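Side-chain contacts in seryl-tRNA synthetase (Pyrococcus horikoshii, PDB 2DQ0), which attaches serine to tRNA(Ser) at the expense of ATP and probably serylates tRNA(Sec) as well: residues 225-229 with 230-234; 323-326 with 327-330; 341-344 with 345-349. All coordinates share one frame; numbering follows the deposited sequence.

Contact 1. Residues 225-229 with 230-234; sequences VEEGS and TSFED
Where the chain leaves helix 223-227, Thr230 N gives a hydrogen bond of 3.3 Å to Glu226 O (N-H...O angle 143°), before the type I turn from Ser231 to Asp234 redirects it. One residue earlier, the short hydroxyl of Ser229 reaches back a full turn: OG lies 2.7 Å from Val225 O, almost in line with the carbonyl, and satisfies that main-chain oxygen. The hydroxyl of Thr230 has two weak choices for its one proton: Glu226 O would tie it back to the helix, Asp234 OD1 forward to the turn. The side chains meet chiefly at Glu227 and Phe232, where an aromatic ring offers a broad apolar surface to CB of Glu227. With CG of Glu227 placed between the backbone N and the carbonyl carbon (chi1 62°) and the chain extended beyond it, CB approaches the ring obliquely while OE2 reaches its edge, in plane, 3.3 Å from CE1. The carboxylate stands nearly upright to the ring, at 78°, and has a long, weak ion pair with Arg223. With an alanine at Phe232, the Glu227 chain is likely to lose the ring edge beside OE2. Around this bend, Ser229 and Thr230 rest on His255 of helix 254-259, Glu227 touches Phe235 of helix 234-237, and Glu227 O accepts a hydrogen bond from Arg384 of helix 382-385.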
# COMPACT_ATOMS: atom_id res chain seq x y z
N VAL A 225 0.63 9.44 -14.15
CA VAL A 225 0.16 10.30 -13.09
C VAL A 225 1.30 10.65 -12.14
O VAL A 225 1.24 11.67 -11.45
CB VAL A 225 -1.07 9.68 -12.34
CG1 VAL A 225 -1.48 8.39 -13.00
CG2 VAL A 225 -0.79 9.53 -10.85
N GLU A 226 2.36 9.83 -12.11
CA GLU A 226 3.51 10.12 -11.25
C GLU A 226 4.37 11.16 -11.93
O GLU A 226 4.86 12.08 -11.27
CB GLU A 226 4.37 8.89 -10.96
CG GLU A 226 3.85 8.04 -9.83
CD GLU A 226 3.43 8.87 -8.62
OE1 GLU A 226 4.32 9.40 -7.89
OE2 GLU A 226 2.21 9.00 -8.40
N GLU A 227 4.57 11.02 -13.24
CA GLU A 227 5.38 12.02 -13.90
C GLU A 227 4.58 13.30 -14.11
O GLU A 227 5.14 14.36 -14.36
CB GLU A 227 6.00 11.47 -15.20
CG GLU A 227 5.07 11.05 -16.27
CD GLU A 227 5.75 10.09 -17.24
OE1 GLU A 227 5.06 9.65 -18.20
OE2 GLU A 227 6.95 9.76 -17.05
N GLY A 228 3.27 13.20 -13.92
CA GLY A 228 2.45 14.38 -14.07
C GLY A 228 2.40 15.15 -12.77
O GLY A 228 2.01 16.31 -12.75
N SER A 229 2.84 14.51 -11.68
CA SER A 229 2.79 15.12 -10.35
C SER A 229 4.07 15.65 -9.71
O SER A 229 3.99 16.49 -8.81
CB SER A 229 2.15 14.13 -9.38
OG SER A 229 0.83 13.77 -9.75
N THR A 230 5.23 15.14 -10.13
CA THR A 230 6.51 15.59 -9.56
C THR A 230 7.62 15.56 -10.58
O THR A 230 7.37 15.36 -11.77
CB THR A 230 7.03 14.70 -8.39
OG1 THR A 230 6.91 13.31 -8.74
CG2 THR A 230 6.28 14.97 -7.13
N SER A 231 8.84 15.75 -10.11
CA SER A 231 9.98 15.74 -11.01
C SER A 231 10.47 14.30 -11.15
O SER A 231 10.31 13.48 -10.24
CB SER A 231 11.11 16.64 -10.49
OG SER A 231 11.58 16.22 -9.24
N PHE A 232 11.03 14.01 -12.31
CA PHE A 232 11.52 12.69 -12.61
C PHE A 232 12.54 12.12 -11.63
O PHE A 232 12.68 10.91 -11.53
CB PHE A 232 12.05 12.68 -14.04
CG PHE A 232 10.99 12.91 -15.07
CD1 PHE A 232 9.99 11.98 -15.27
CD2 PHE A 232 10.99 14.06 -15.84
CE1 PHE A 232 8.99 12.20 -16.21
CE2 PHE A 232 9.99 14.29 -16.78
CZ PHE A 232 9.00 13.36 -16.97
N GLU A 233 13.24 12.98 -10.89
CA GLU A 233 14.22 12.50 -9.92
C GLU A 233 13.55 11.63 -8.86
O GLU A 233 14.17 10.73 -8.30
CB GLU A 233 14.94 13.67 -9.24
CG GLU A 233 15.83 14.47 -10.16
CD GLU A 233 15.19 15.78 -10.58
OE1 GLU A 233 14.02 15.76 -11.03
OE2 GLU A 233 15.86 16.84 -10.47
N ASP A 234 12.28 11.92 -8.58
CA ASP A 234 11.53 11.17 -7.59
C ASP A 234 11.46 9.66 -7.88
O ASP A 234 11.37 8.86 -6.94
CB ASP A 234 10.11 11.73 -7.45
CG ASP A 234 10.02 12.87 -6.46
OD1 ASP A 234 8.88 13.26 -6.12
OD2 ASP A 234 11.06 13.40 -6.02

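Contact 2. Residues 323-326 with 327-330; sequences IIRN and AEEL
Glu328 overlaps the aliphatic part of Arg325 one turn back, the two chains running alongside each other in a common direction. OE2 of Glu328 is 3.8 Å from CD of Arg325 and 4.2 Å from its NE. The carboxylate and guanidinium planes are only 24° apart, yet OE2 sits off the guanidinium plane with no N-H aimed at it, leaving an attraction of charges without a salt bridge. Glu328 finds its firm partners beyond the helix: OE2 forms a salt bridge with Arg127 NH2, and OE1 is hydrogen-bonded to Tyr338. Buried between such groups, the carboxylate is likely to stay ionised. The Ile324 side chain passes Glu328 at a slant, its CG1, anti to the backbone N (chi1 -176°), 3.9 Å from OE2. All this rides on helix 316-333 of the class II catalytic core, laid against the mostly antiparallel sheet. Its i to i+4 bonds are regular, as in Glu328 N to Ile324 O at 2.9 Å and Ala327 N to Ile323 O at 3.0 Å. Ile323 meets strands 301-311 and 367-376; Ile324 and the small Ala327 meet 354-362 and 367-376, Ala327 at Ile358 and Val372. Asn326 and Leu330 pack on helix 190-209, and of the eight residues only Arg325 is exposed. Glu329 runs beside the carbonyl of Arg325, its CG 3.5 Å from Arg325 O, and carries OE2 to a salt bridge with Lys210.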
# COMPACT_ATOMS: atom_id res chain seq x y z
N ILE A 323 -5.28 26.61 3.04
CA ILE A 323 -4.93 25.25 3.42
C ILE A 323 -3.88 25.19 4.52
O ILE A 323 -4.00 24.36 5.43
CB ILE A 323 -4.50 24.39 2.20
CG1 ILE A 323 -3.20 24.88 1.61
CG2 ILE A 323 -5.62 24.39 1.17
CD1 ILE A 323 -2.90 24.22 0.27
N ILE A 324 -2.88 26.06 4.47
CA ILE A 324 -1.87 26.06 5.53
C ILE A 324 -2.53 26.39 6.88
O ILE A 324 -2.15 25.85 7.92
CB ILE A 324 -0.70 27.07 5.25
CG1 ILE A 324 0.38 26.96 6.34
CG2 ILE A 324 -1.22 28.49 5.22
CD1 ILE A 324 1.12 25.64 6.39
N ARG A 325 -3.54 27.26 6.86
CA ARG A 325 -4.25 27.63 8.08
C ARG A 325 -5.09 26.45 8.52
O ARG A 325 -5.33 26.25 9.72
CB ARG A 325 -5.15 28.84 7.85
CG ARG A 325 -4.44 30.11 7.39
CD ARG A 325 -3.87 30.91 8.55
NE ARG A 325 -3.15 32.10 8.10
CZ ARG A 325 -2.57 32.98 8.92
NH1 ARG A 325 -2.65 32.80 10.24
NH2 ARG A 325 -1.92 34.03 8.44
N ASN A 326 -5.56 25.69 7.55
CA ASN A 326 -6.38 24.52 7.87
C ASN A 326 -5.52 23.54 8.64
O ASN A 326 -5.98 22.95 9.61
CB ASN A 326 -6.93 23.86 6.61
CG ASN A 326 -8.10 24.63 6.01
OD1 ASN A 326 -8.56 24.32 4.92
ND2 ASN A 326 -8.59 25.63 6.73
N ALA A 327 -4.26 23.37 8.22
CA ALA A 327 -3.34 22.46 8.93
C ALA A 327 -2.97 23.05 10.28
O ALA A 327 -2.90 22.34 11.27
CB ALA A 327 -2.10 22.20 8.13
N GLU A 328 -2.73 24.36 10.32
CA GLU A 328 -2.39 25.03 11.59
C GLU A 328 -3.45 24.81 12.65
O GLU A 328 -3.13 24.61 13.82
CB GLU A 328 -2.20 26.55 11.40
CG GLU A 328 -0.97 26.93 10.64
CD GLU A 328 -0.76 28.42 10.56
OE1 GLU A 328 -0.59 29.06 11.62
OE2 GLU A 328 -0.77 28.96 9.43
N GLU A 329 -4.73 24.84 12.25
CA GLU A 329 -5.82 24.66 13.19
C GLU A 329 -5.78 23.30 13.84
O GLU A 329 -6.01 23.18 15.05
CB GLU A 329 -7.17 24.84 12.51
CG GLU A 329 -7.62 26.28 12.37
CD GLU A 329 -8.95 26.38 11.63
OE1 GLU A 329 -9.87 25.61 11.97
OE2 GLU A 329 -9.08 27.23 10.71
N LEU A 330 -5.49 22.28 13.04
CA LEU A 330 -5.44 20.93 13.58
C LEU A 330 -4.40 20.80 14.67
O LEU A 330 -4.69 20.27 15.75
CB LEU A 330 -5.15 19.92 12.47
CG LEU A 330 -6.26 19.83 11.43
CD1 LEU A 330 -5.82 18.91 10.31
CD2 LEU A 330 -7.55 19.34 12.10

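Contact 3. Residues 341-344 with 345-349; sequences VNIC and TGDLG
Ile343 holds its branch methyl CG2 anti to the backbone N (CG1 has chi1 -66°), which sends CG2 forward to Asp347 and Leu348, while Leu348, its CG likewise anti to the backbone N, swings CD1 back to meet it. The motif is a type I beta turn from Cys344 to Asp347, just after strand 338-342 of the catalytic sheet, closed by a bond of 3.1 Å from Asp347 N to Cys344 O. That bond is bent, and the donor stands well above the carbonyl plane, 58° out of it. Cysteine suits this place as a small side chain: its SG lies alongside the turn, 4.2 Å from CB of Asp347. The beta-branch of Ile343 puts a methyl against Asp347 CB, at 3.9 Å from CG2, and against the Leu348 side chain. The polar ends are taken up by other parts of the chain. Thr345 OG1 is hydrogen-bonded to Lys20 O of helix 11-21 and to Gly117 N, and Asp347 OD2 to Asn123 ND2; Gly117 and Asn123 belong to the stretch leading to strand 124-129. Gly349 follows with a positive phi of 93°, where a CB would be jammed against the preceding carbonyl oxygen, hence the glycine. Flanking the turn, Ile343 CG2 meets Leu348 CD1 at 4.1 Å.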
# COMPACT_ATOMS: atom_id res chain seq x y z
N VAL A 341 7.04 28.01 8.43
CA VAL A 341 8.13 28.57 7.68
C VAL A 341 7.87 28.78 6.20
O VAL A 341 7.10 28.05 5.59
CB VAL A 341 9.36 27.64 7.88
CG1 VAL A 341 10.42 27.91 6.85
CG2 VAL A 341 9.92 27.82 9.28
N ASN A 342 8.48 29.82 5.63
CA ASN A 342 8.36 30.05 4.21
C ASN A 342 9.64 29.44 3.66
O ASN A 342 10.75 29.88 3.98
CB ASN A 342 8.30 31.54 3.88
CG ASN A 342 8.09 31.80 2.39
OD1 ASN A 342 8.04 30.87 1.56
ND2 ASN A 342 7.98 33.08 2.03
N ILE A 343 9.49 28.41 2.86
CA ILE A 343 10.64 27.73 2.32
C ILE A 343 11.30 28.54 1.23
O ILE A 343 10.62 29.09 0.37
CB ILE A 343 10.21 26.36 1.84
CG1 ILE A 343 9.80 25.55 3.08
CG2 ILE A 343 11.33 25.68 1.01
CD1 ILE A 343 9.18 24.24 2.75
N CYS A 344 12.62 28.59 1.30
CA CYS A 344 13.42 29.35 0.35
C CYS A 344 13.62 28.67 -1.00
O CYS A 344 13.32 27.48 -1.17
CB CYS A 344 14.78 29.74 0.98
SG CYS A 344 16.03 28.43 1.28
N THR A 345 14.12 29.45 -1.95
CA THR A 345 14.34 29.00 -3.31
C THR A 345 15.14 27.71 -3.44
O THR A 345 14.77 26.83 -4.23
CB THR A 345 15.03 30.09 -4.16
OG1 THR A 345 16.16 30.61 -3.46
CG2 THR A 345 14.05 31.24 -4.47
N GLY A 346 16.21 27.60 -2.65
CA GLY A 346 17.06 26.42 -2.70
C GLY A 346 16.52 25.16 -2.04
O GLY A 346 16.96 24.05 -2.35
N ASP A 347 15.55 25.30 -1.14
CA ASP A 347 15.00 24.14 -0.47
C ASP A 347 13.57 23.94 -0.92
O ASP A 347 12.83 23.17 -0.31
CB ASP A 347 15.05 24.38 1.05
CG ASP A 347 14.78 23.13 1.86
OD1 ASP A 347 15.32 22.06 1.50
OD2 ASP A 347 14.04 23.23 2.87
N LEU A 348 13.19 24.60 -2.00
CA LEU A 348 11.82 24.53 -2.47
C LEU A 348 11.32 23.32 -3.24
O LEU A 348 10.18 22.86 -3.02
CB LEU A 348 11.46 25.81 -3.23
CG LEU A 348 9.97 25.93 -3.62
CD1 LEU A 348 9.10 25.68 -2.39
CD2 LEU A 348 9.69 27.32 -4.23
N GLY A 349 12.11 22.77 -4.16
CA GLY A 349 11.58 21.63 -4.89
C GLY A 349 10.90 22.06 -6.18
O GLY A 349 10.37 23.16 -6.28

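Overall arrangement
Contacts 1, 2 and 3 follow one another along the chain, and none touches another. Contact 1 leaves helix 223-227 for the loop before helix 234-237; contact 2 lies within helix 316-333; contact 3 begins on strand 338-342, the next element after that helix. Contacts 1 and 2 are about 26 Å apart, centre to centre, while contact 3 is about 19 Å from each. Contacts 2 and 3 both meet strand 354-362 of the mixed catalytic sheet, the helix packing on it and strand 338-342 pairing with it. Each contact has a side chain about 8 Å from the bound seryl-adenylate analogue, consistent with a place just behind the residues lining the pocket.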